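Side-chain contacts in agmatine ureohydrolase (Thermoplasma volcanium GSS1, PDB 3PZL), which probably hydrolyses agmatine to putrescine and urea, using a pair of manganese ions as arginase-family enzymes do: residues G122-T127 with L140-A145; S147-S152 with V197-S202; I226-D231 with T252-L257. All coordinates share one frame; numbering follows the deposited sequence.

Interaction 1 of 3, residues G122-T127 with L140-A145; sequences GEHSIT and LVIVDA. With MN (manganese (II) ion), chain F; MN (manganese (II) ion), chain G.
H124 and D144 both carry their CG opposite the backbone N (chi1 -157° and -160°), and this turns the imidazole and the carboxylate onto the same manganese ion, that of chain F. The histidine reaches it through ND1, 2.4 Å from the metal, the carboxylate through its OD2, at 2.6 Å. As fellow ligands H124 ND1 and D144 OD2 come within 3.3 Å of each other without hydrogen bonding; the oxygen lies at the edge of the ring, in its plane, and the planes of the two groups are 26° apart. The other carboxylate oxygen, D144 OD1, binds the manganese ion of chain G at 2.4 Å, so this one side chain spans both metals. OD1 also accepts a hydrogen bond from the backbone N of H146, which should help hold the carboxylate's orientation.

I142 adds the apolar part of the contact. Its CG2 meets the imidazole edge at CE1, 3.8 Å away, also in the plane of the ring. On its other nitrogen, NE2, the histidine hydrogen-bonds with S227, so the ring is gripped at two points and its rotation is probably fixed. Within the turn that carries H124, S125 OG donates to E123 OE1 over 3.0 Å.

The whole contact is buried. The segment 122-127 leaves strand 116-121 and opens helix 126-132, with H124 and I126 touching V271 of strand 265-271, while strand 138-143 runs between 223-229, where V143 packs on V228, and 176-180, where I142 packs on S178.

Interaction 2 of 3, residues S147-S152 with V197-S202; sequences SDFRSS and VSFISS. With MN (manganese (II) ion), chain F.
D148 OD2, set between the two residues that pack on F199, S147 and F149, binds the manganese ion of chain F at 2.2 Å; D148 OD1 is a longer ligand of the same ion, at 2.8 Å. H124, D144 and D229 complete the residues on that metal.

The contact itself is apolar. S147 brings its CB obliquely to the F199 ring, 3.4 Å from CE2, and the CB of F149 stands 4.1 Å from F199 CZ. V197, two residues earlier on the same chain segment, puts CG1 3.7 Å above one face of the F199 ring, toward its rim. F199 sends its CG away from its own carbonyl carbon (chi1 -73°), which carries the ring out to the metal loop. The hydroxyl of S147 is taken up by E188 through a hydrogen bond. F194 stacks on F199 and also meets the F149 ring with the two planes nearly perpendicular, about 85° apart, and R165 makes a cation-pi contact with F149.

Replacing F199 with an alanine would probably open a gap beside S147 and F149 and cost F194 its stack on this ring, giving the loop around D148 more freedom to shift.

Strand 198-201 is the outermost within this chain on its side of the parallel sheet, and the loop packed on it, following strand 138-143, supplies a ligand to the binuclear manganese centre of the arginase family.

Interaction 3 of 3, residues I226-D231 with T252-L257; sequences ISVDMD and TDVRRL. With MN (manganese (II) ion), chain G; MN (manganese (II) ion), chain F.
Apolar packing makes the contact proper, in two pairs. I226 CG2 meets L257 CD2 at 4.0 Å, the two side chains lying alongside each other and running opposite ways, and V228 CG1 meets V254 CG1 at 4.2 Å. In both V228 and V254 the touching CG1 is the branch opposite the backbone N (chi1 -171° and 173°); that torsion points each CG1 across the gap to its counterpart, the two side chains meeting at a slant. One helical turn separates V254 from L257, and together they present one side of the helix to alternate residues of the strand. F268 of strand 265-271 adds to the same buried layer, touching both I226 and V228, and L289 of helix 281-303 lies against V254.

Metal coordination belongs to the far end of the strand. D229 OD2 is shared by both manganese ions, 2.1 Å from that of chain F and 2.5 Å from that of chain G. D231 holds only the latter of the two, with both carboxylate oxygens, OD2 at 2.5 Å and OD1 at 2.7 Å.

Of the polar bonds, D231 N gives a weak one to D229 OD1 at 3.5 Å, and S227 OG, on the strand's other side, meets H124 and D269. R256 forms salt bridges with D211 of helix 202-220 and with E259 in its own helix, and R255 lies in a cation-pi contact with F203 of a third subunit.

Strand 223-229, helix 251-261 and strand 265-271 form a beta-alpha-beta unit: the helix covers the strand's apolar face, while the Asp-x-Asp sequence at its C-terminal end, D229 and D231, delivers two ligands to the binuclear manganese site of the arginase family.

From the N terminus, interaction 1 comes first and closes a short loop in which helix 126-132 leads into strand 138-143. Interaction 2 opens two residues later and closes the longest loop, 44 residues that hold helix 163-171, strand 176-180 and helix 186-189. Interaction 3 follows after helix 202-220 and closes 20 residues between strand 223-229 and helix 251-261. The three run in series; none nests or crosses. Interactions 1 and 3 meet directly in the sheet, where V143 O and D229 N are probably hydrogen-bonded across neighbouring strands. All three share the manganese ion of chain F, whereas that of chain G joins 1 and 3.

Interaction 1 of 3, residues G122-T127 with L140-A145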
loop_
_atom_site.group_PDB
_atom_site.type_symbol
_atom_site.label_atom_id
_atom_site.label_comp_id
_atom_site.label_asym_id
_atom_site.label_seq_id
_atom_site.Cartn_x
_atom_site.Cartn_y
_atom_site.Cartn_z
ATOM N N GLY B 122 -22.764 -2.226 -0.352
ATOM C CA GLY B 122 -21.847 -1.156 -0.191
ATOM C C GLY B 122 -22.497 -0.271 0.864
ATOM O O GLY B 122 -22.461 -0.610 2.073
ATOM N N GLU B 123 -23.105 0.834 0.417
ATOM C CA GLU B 123 -23.670 1.855 1.322
ATOM C C GLU B 123 -24.775 1.342 2.209
ATOM O O GLU B 123 -25.288 0.239 2.002
ATOM C CB GLU B 123 -24.283 3.002 0.553
ATOM C CG GLU B 123 -23.334 3.852 -0.143
ATOM C CD GLU B 123 -24.022 4.981 -0.823
ATOM O OE1 GLU B 123 -25.278 5.001 -0.864
ATOM O OE2 GLU B 123 -23.290 5.856 -1.319
ATOM N N HIS B 124 -25.139 2.174 3.182
ATOM C CA HIS B 124 -26.172 1.847 4.157
ATOM C C HIS B 124 -27.560 2.156 3.617
ATOM O O HIS B 124 -28.556 1.672 4.144
ATOM C CB HIS B 124 -25.954 2.596 5.477
ATOM C CG HIS B 124 -26.589 1.936 6.651
ATOM N ND1 HIS B 124 -26.350 2.351 7.957
ATOM C CD2 HIS B 124 -27.445 0.875 6.718
ATOM C CE1 HIS B 124 -27.054 1.585 8.776
ATOM N NE2 HIS B 124 -27.735 0.692 8.050
ATOM N N SER B 125 -27.638 2.943 2.559
ATOM C CA SER B 125 -28.938 3.347 2.089
ATOM C C SER B 125 -29.683 2.210 1.421
ATOM O O SER B 125 -30.880 2.321 1.207
ATOM C CB SER B 125 -28.833 4.529 1.147
ATOM O OG SER B 125 -28.002 4.197 0.045
ATOM N N ILE B 126 -29.016 1.109 1.109
ATOM C CA ILE B 126 -29.736 -0.035 0.585
ATOM C C ILE B 126 -30.707 -0.639 1.596
ATOM O O ILE B 126 -31.668 -1.303 1.208
ATOM C CB ILE B 126 -28.798 -1.090 0.076
ATOM C CG1 ILE B 126 -27.888 -1.608 1.188
ATOM C CG2 ILE B 126 -27.964 -0.523 -1.054
ATOM C CD1 ILE B 126 -27.019 -2.782 0.792
ATOM N N THR B 127 -30.428 -0.413 2.887
ATOM C CA THR B 127 -31.245 -0.882 4.021
ATOM C C THR B 127 -32.672 -0.346 3.974
ATOM O O THR B 127 -33.609 -1.063 4.248
ATOM C CB THR B 127 -30.562 -0.536 5.371
ATOM O OG1 THR B 127 -29.428 -1.372 5.529
ATOM C CG2 THR B 127 -31.435 -0.795 6.537
ATOM N N LEU B 140 -36.435 -2.956 14.156
ATOM C CA LEU B 140 -35.174 -2.763 13.468
ATOM C C LEU B 140 -34.056 -2.512 14.469
ATOM O O LEU B 140 -34.172 -1.625 15.313
ATOM C CB LEU B 140 -35.284 -1.587 12.501
ATOM C CG LEU B 140 -34.040 -1.187 11.675
ATOM C CD1 LEU B 140 -33.673 -2.226 10.653
ATOM C CD2 LEU B 140 -34.255 0.138 10.994
ATOM N N VAL B 141 -32.985 -3.309 14.375
ATOM C CA VAL B 141 -31.830 -3.151 15.269
ATOM C C VAL B 141 -30.572 -2.837 14.483
ATOM O O VAL B 141 -30.067 -3.683 13.751
ATOM C CB VAL B 141 -31.562 -4.375 16.165
ATOM C CG1 VAL B 141 -30.498 -4.019 17.169
ATOM C CG2 VAL B 141 -32.842 -4.829 16.898
ATOM N N ILE B 142 -30.073 -1.618 14.671
ATOM C CA ILE B 142 -28.981 -1.098 13.890
ATOM C C ILE B 142 -27.669 -0.966 14.686
ATOM O O ILE B 142 -27.661 -0.433 15.804
ATOM C CB ILE B 142 -29.341 0.282 13.288
ATOM C CG1 ILE B 142 -30.701 0.232 12.591
ATOM C CG2 ILE B 142 -28.238 0.737 12.329
ATOM C CD1 ILE B 142 -31.074 1.471 11.866
ATOM N N VAL B 143 -26.572 -1.459 14.105
ATOM C CA VAL B 143 -25.243 -1.214 14.649
ATOM C C VAL B 143 -24.632 -0.176 13.769
ATOM O O VAL B 143 -24.567 -0.365 12.564
ATOM C CB VAL B 143 -24.358 -2.439 14.569
ATOM C CG1 VAL B 143 -22.892 -2.049 14.856
ATOM C CG2 VAL B 143 -24.854 -3.517 15.522
ATOM N N ASP B 144 -24.194 0.930 14.372
ATOM C CA ASP B 144 -23.715 2.131 13.619
ATOM C C ASP B 144 -22.973 3.122 14.535
ATOM O O ASP B 144 -23.300 3.230 15.705
ATOM C CB ASP B 144 -24.888 2.837 12.892
ATOM C CG ASP B 144 -24.415 3.752 11.752
ATOM O OD1 ASP B 144 -23.410 4.459 11.989
ATOM O OD2 ASP B 144 -25.016 3.778 10.618
ATOM N N ALA B 145 -21.975 3.818 14.000
ATOM C CA ALA B 145 -21.279 4.907 14.716
ATOM C C ALA B 145 -22.001 6.252 14.614
ATOM O O ALA B 145 -21.764 7.135 15.430
ATOM C CB ALA B 145 -19.846 5.079 14.230
HETATM MN MN MN F . -25.163 4.448 8.120
HETATM MN MN MN G . -22.419 4.801 9.864
#

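Interaction 2 of 3, residues S147-S152 with V197-S202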
loop_
_atom_site.group_PDB
_atom_site.type_symbol
_atom_site.label_atom_id
_atom_site.label_comp_id
_atom_site.label_asym_id
_atom_site.label_seq_id
_atom_site.Cartn_x
_atom_site.Cartn_y
_atom_site.Cartn_z
ATOM N N SER B 147 -25.870 8.387 13.830
ATOM C CA SER B 147 -27.322 8.368 13.652
ATOM C C SER B 147 -27.616 8.823 12.241
ATOM O O SER B 147 -27.726 10.013 11.977
ATOM C CB SER B 147 -27.985 9.328 14.627
ATOM O OG SER B 147 -27.479 10.646 14.495
ATOM N N ASP B 148 -27.678 7.903 11.299
ATOM C CA ASP B 148 -27.932 8.292 9.924
ATOM C C ASP B 148 -29.362 8.837 9.885
ATOM O O ASP B 148 -30.230 8.304 9.206
ATOM C CB ASP B 148 -27.760 7.106 8.973
ATOM C CG ASP B 148 -26.658 6.161 9.399
ATOM O OD1 ASP B 148 -25.551 6.613 9.782
ATOM O OD2 ASP B 148 -26.890 4.931 9.333
ATOM N N PHE B 149 -29.578 9.911 10.632
ATOM C CA PHE B 149 -30.898 10.435 10.928
ATOM C C PHE B 149 -30.826 11.876 10.552
ATOM O O PHE B 149 -30.512 12.704 11.384
ATOM C CB PHE B 149 -31.157 10.308 12.433
ATOM C CG PHE B 149 -32.481 10.843 12.897
ATOM C CD1 PHE B 149 -33.638 10.047 12.849
ATOM C CD2 PHE B 149 -32.557 12.112 13.464
ATOM C CE1 PHE B 149 -34.849 10.535 13.306
ATOM C CE2 PHE B 149 -33.757 12.603 13.919
ATOM C CZ PHE B 149 -34.909 11.812 13.836
ATOM N N ARG B 150 -31.078 12.166 9.280
ATOM C CA ARG B 150 -30.913 13.495 8.748
ATOM C C ARG B 150 -32.024 13.627 7.745
ATOM O O ARG B 150 -32.279 12.703 6.989
ATOM C CB ARG B 150 -29.553 13.598 8.054
ATOM C CG ARG B 150 -28.861 14.971 8.157
ATOM C CD ARG B 150 -27.523 14.977 7.409
ATOM N NE ARG B 150 -26.599 16.026 7.857
ATOM C CZ ARG B 150 -25.459 15.811 8.523
ATOM N NH1 ARG B 150 -25.077 14.589 8.859
ATOM N NH2 ARG B 150 -24.685 16.818 8.875
ATOM N N SER B 151 -32.701 14.763 7.731
ATOM C CA SER B 151 -33.830 14.904 6.827
ATOM C C SER B 151 -33.401 14.771 5.351
ATOM O O SER B 151 -34.070 14.099 4.565
ATOM C CB SER B 151 -34.589 16.198 7.104
ATOM O OG SER B 151 -35.998 15.971 6.966
ATOM N N SER B 152 -32.276 15.394 4.992
ATOM C CA SER B 152 -31.689 15.238 3.654
ATOM C C SER B 152 -30.193 15.591 3.615
ATOM O O SER B 152 -29.696 16.354 4.453
ATOM C CB SER B 152 -32.453 16.069 2.617
ATOM O OG SER B 152 -32.013 15.764 1.313
ATOM N N VAL B 197 -36.475 7.554 18.364
ATOM C CA VAL B 197 -35.641 6.393 18.092
ATOM C C VAL B 197 -34.764 6.181 19.295
ATOM O O VAL B 197 -34.344 7.140 19.960
ATOM C CB VAL B 197 -34.740 6.552 16.803
ATOM C CG1 VAL B 197 -33.628 5.530 16.785
ATOM C CG2 VAL B 197 -35.581 6.468 15.500
ATOM N N SER B 198 -34.489 4.914 19.569
ATOM C CA SER B 198 -33.578 4.551 20.636
ATOM C C SER B 198 -32.131 4.583 20.129
ATOM O O SER B 198 -31.759 3.813 19.242
ATOM C CB SER B 198 -33.953 3.167 21.171
ATOM O OG SER B 198 -33.664 3.062 22.550
ATOM N N PHE B 199 -31.328 5.496 20.668
ATOM C CA PHE B 199 -29.927 5.586 20.269
ATOM C C PHE B 199 -29.072 5.204 21.457
ATOM O O PHE B 199 -29.196 5.782 22.531
ATOM C CB PHE B 199 -29.550 7.004 19.801
ATOM C CG PHE B 199 -30.108 7.385 18.453
ATOM C CD1 PHE B 199 -31.106 8.350 18.340
ATOM C CD2 PHE B 199 -29.613 6.801 17.279
ATOM C CE1 PHE B 199 -31.610 8.708 17.084
ATOM C CE2 PHE B 199 -30.125 7.156 16.021
ATOM C CZ PHE B 199 -31.112 8.110 15.923
ATOM N N ILE B 200 -28.197 4.232 21.270
ATOM C CA ILE B 200 -27.325 3.831 22.338
ATOM C C ILE B 200 -25.886 4.088 21.937
ATOM O O ILE B 200 -25.372 3.549 20.925
ATOM C CB ILE B 200 -27.595 2.389 22.726
ATOM C CG1 ILE B 200 -29.002 2.301 23.284
ATOM C CG2 ILE B 200 -26.616 1.903 23.785
ATOM C CD1 ILE B 200 -29.663 1.007 22.986
ATOM N N SER B 201 -25.246 4.940 22.736
ATOM C CA SER B 201 -23.893 5.383 22.473
ATOM C C SER B 201 -22.881 4.268 22.705
ATOM O O SER B 201 -23.049 3.479 23.622
ATOM C CB SER B 201 -23.556 6.598 23.350
ATOM O OG SER B 201 -23.257 6.194 24.679
ATOM N N SER B 202 -21.813 4.239 21.906
ATOM C CA SER B 202 -20.732 3.302 22.157
ATOM C C SER B 202 -20.158 3.446 23.565
ATOM O O SER B 202 -19.591 2.505 24.098
ATOM C CB SER B 202 -19.624 3.438 21.099
ATOM O OG SER B 202 -18.944 4.666 21.220
HETATM MN MN MN F . -25.163 4.448 8.120
#

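Interaction 3 of 3, residues I226-D231 with T252-L257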
loop_
_atom_site.group_PDB
_atom_site.type_symbol
_atom_site.label_atom_id
_atom_site.label_comp_id
_atom_site.label_asym_id
_atom_site.label_seq_id
_atom_site.Cartn_x
_atom_site.Cartn_y
_atom_site.Cartn_z
ATOM N N ILE B 226 -31.839 -7.064 11.420
ATOM C CA ILE B 226 -30.560 -6.569 11.922
ATOM C C ILE B 226 -29.755 -5.943 10.810
ATOM O O ILE B 226 -29.413 -6.596 9.831
ATOM C CB ILE B 226 -29.707 -7.666 12.570
ATOM C CG1 ILE B 226 -30.550 -8.510 13.520
ATOM C CG2 ILE B 226 -28.526 -7.026 13.294
ATOM C CD1 ILE B 226 -29.810 -9.623 14.185
ATOM N N SER B 227 -29.448 -4.668 10.976
ATOM C CA SER B 227 -28.634 -3.951 10.005
ATOM C C SER B 227 -27.309 -3.472 10.626
ATOM O O SER B 227 -27.309 -2.656 11.573
ATOM C CB SER B 227 -29.403 -2.777 9.456
ATOM O OG SER B 227 -28.706 -2.294 8.346
ATOM N N VAL B 228 -26.190 -3.994 10.112
ATOM C CA VAL B 228 -24.884 -3.678 10.666
ATOM C C VAL B 228 -24.076 -2.717 9.775
ATOM O O VAL B 228 -23.561 -3.100 8.703
ATOM C CB VAL B 228 -24.087 -4.919 10.921
ATOM C CG1 VAL B 228 -22.873 -4.576 11.676
ATOM C CG2 VAL B 228 -24.865 -5.880 11.711
ATOM N N ASP B 229 -23.998 -1.453 10.215
ATOM C CA ASP B 229 -23.187 -0.437 9.559
ATOM C C ASP B 229 -21.802 -0.644 10.136
ATOM O O ASP B 229 -21.549 -0.445 11.325
ATOM C CB ASP B 229 -23.704 0.942 9.915
ATOM C CG ASP B 229 -23.059 2.062 9.106
ATOM O OD1 ASP B 229 -21.848 1.955 8.813
ATOM O OD2 ASP B 229 -23.767 3.057 8.794
HETATM N N MSE B 230 -20.898 -1.070 9.282
HETATM C CA MSE B 230 -19.666 -1.667 9.737
HETATM C C MSE B 230 -18.820 -0.701 10.558
HETATM O O MSE B 230 -17.970 -1.129 11.340
HETATM C CB MSE B 230 -18.916 -2.153 8.530
HETATM C CG MSE B 230 -17.966 -3.233 8.801
HETATM SE SE MSE B 230 -18.729 -4.990 9.282
HETATM C CE MSE B 230 -16.940 -5.827 9.503
ATOM N N ASP B 231 -19.058 0.600 10.382
ATOM C CA ASP B 231 -18.308 1.644 11.111
ATOM C C ASP B 231 -18.753 1.843 12.590
ATOM O O ASP B 231 -18.107 2.567 13.353
ATOM C CB ASP B 231 -18.368 2.962 10.346
ATOM C CG ASP B 231 -19.741 3.556 10.339
ATOM O OD1 ASP B 231 -20.718 2.885 10.752
ATOM O OD2 ASP B 231 -19.872 4.716 9.941
ATOM N N THR B 252 -16.296 -8.318 19.199
ATOM C CA THR B 252 -17.114 -9.164 20.069
ATOM C C THR B 252 -18.479 -8.591 20.491
ATOM O O THR B 252 -19.411 -9.345 20.743
ATOM C CB THR B 252 -16.330 -9.497 21.322
ATOM O OG1 THR B 252 -15.674 -8.298 21.801
ATOM C CG2 THR B 252 -15.265 -10.530 20.943
ATOM N N ASP B 253 -18.607 -7.268 20.588
ATOM C CA ASP B 253 -19.892 -6.689 20.995
ATOM C C ASP B 253 -20.937 -6.951 19.913
ATOM O O ASP B 253 -22.096 -7.204 20.232
ATOM C CB ASP B 253 -19.819 -5.180 21.302
ATOM C CG ASP B 253 -19.103 -4.845 22.634
ATOM O OD1 ASP B 253 -19.197 -5.604 23.650
ATOM O OD2 ASP B 253 -18.427 -3.783 22.655
ATOM N N VAL B 254 -20.528 -6.911 18.645
ATOM C CA VAL B 254 -21.464 -7.050 17.566
ATOM C C VAL B 254 -21.803 -8.507 17.438
ATOM O O VAL B 254 -22.915 -8.860 17.029
ATOM C CB VAL B 254 -20.919 -6.471 16.261
ATOM C CG1 VAL B 254 -21.825 -6.755 15.105
ATOM C CG2 VAL B 254 -20.749 -4.967 16.389
ATOM N N ARG B 255 -20.860 -9.366 17.817
ATOM C CA ARG B 255 -21.044 -10.803 17.670
ATOM C C ARG B 255 -22.074 -11.233 18.664
ATOM O O ARG B 255 -22.968 -12.001 18.340
ATOM C CB ARG B 255 -19.721 -11.550 17.881
ATOM C CG ARG B 255 -19.816 -13.087 17.919
ATOM C CD ARG B 255 -18.478 -13.680 18.371
ATOM N NE ARG B 255 -18.454 -15.156 18.464
ATOM C CZ ARG B 255 -18.572 -15.834 19.611
ATOM N NH1 ARG B 255 -18.760 -15.163 20.726
ATOM N NH2 ARG B 255 -18.517 -17.167 19.649
ATOM N N ARG B 256 -21.967 -10.702 19.874
ATOM C CA ARG B 256 -22.896 -11.025 20.939
ATOM C C ARG B 256 -24.282 -10.542 20.570
ATOM O O ARG B 256 -25.261 -11.217 20.808
ATOM C CB ARG B 256 -22.398 -10.425 22.265
ATOM C CG ARG B 256 -23.258 -10.716 23.469
ATOM C CD ARG B 256 -23.241 -12.175 23.877
ATOM N NE ARG B 256 -24.169 -12.408 24.975
ATOM C CZ ARG B 256 -24.415 -13.592 25.521
ATOM N NH1 ARG B 256 -23.824 -14.674 25.048
ATOM N NH2 ARG B 256 -25.293 -13.692 26.514
ATOM N N LEU B 257 -24.365 -9.376 19.967
ATOM C CA LEU B 257 -25.650 -8.862 19.498
ATOM C C LEU B 257 -26.337 -9.818 18.524
ATOM O O LEU B 257 -27.545 -9.998 18.567
ATOM C CB LEU B 257 -25.522 -7.461 18.865
ATOM C CG LEU B 257 -26.885 -6.804 18.514
ATOM C CD1 LEU B 257 -26.922 -5.337 18.649
ATOM C CD2 LEU B 257 -27.303 -7.152 17.142
HETATM MN MN MN G . -22.419 4.801 9.864
HETATM MN MN MN F . -25.163 4.448 8.120
#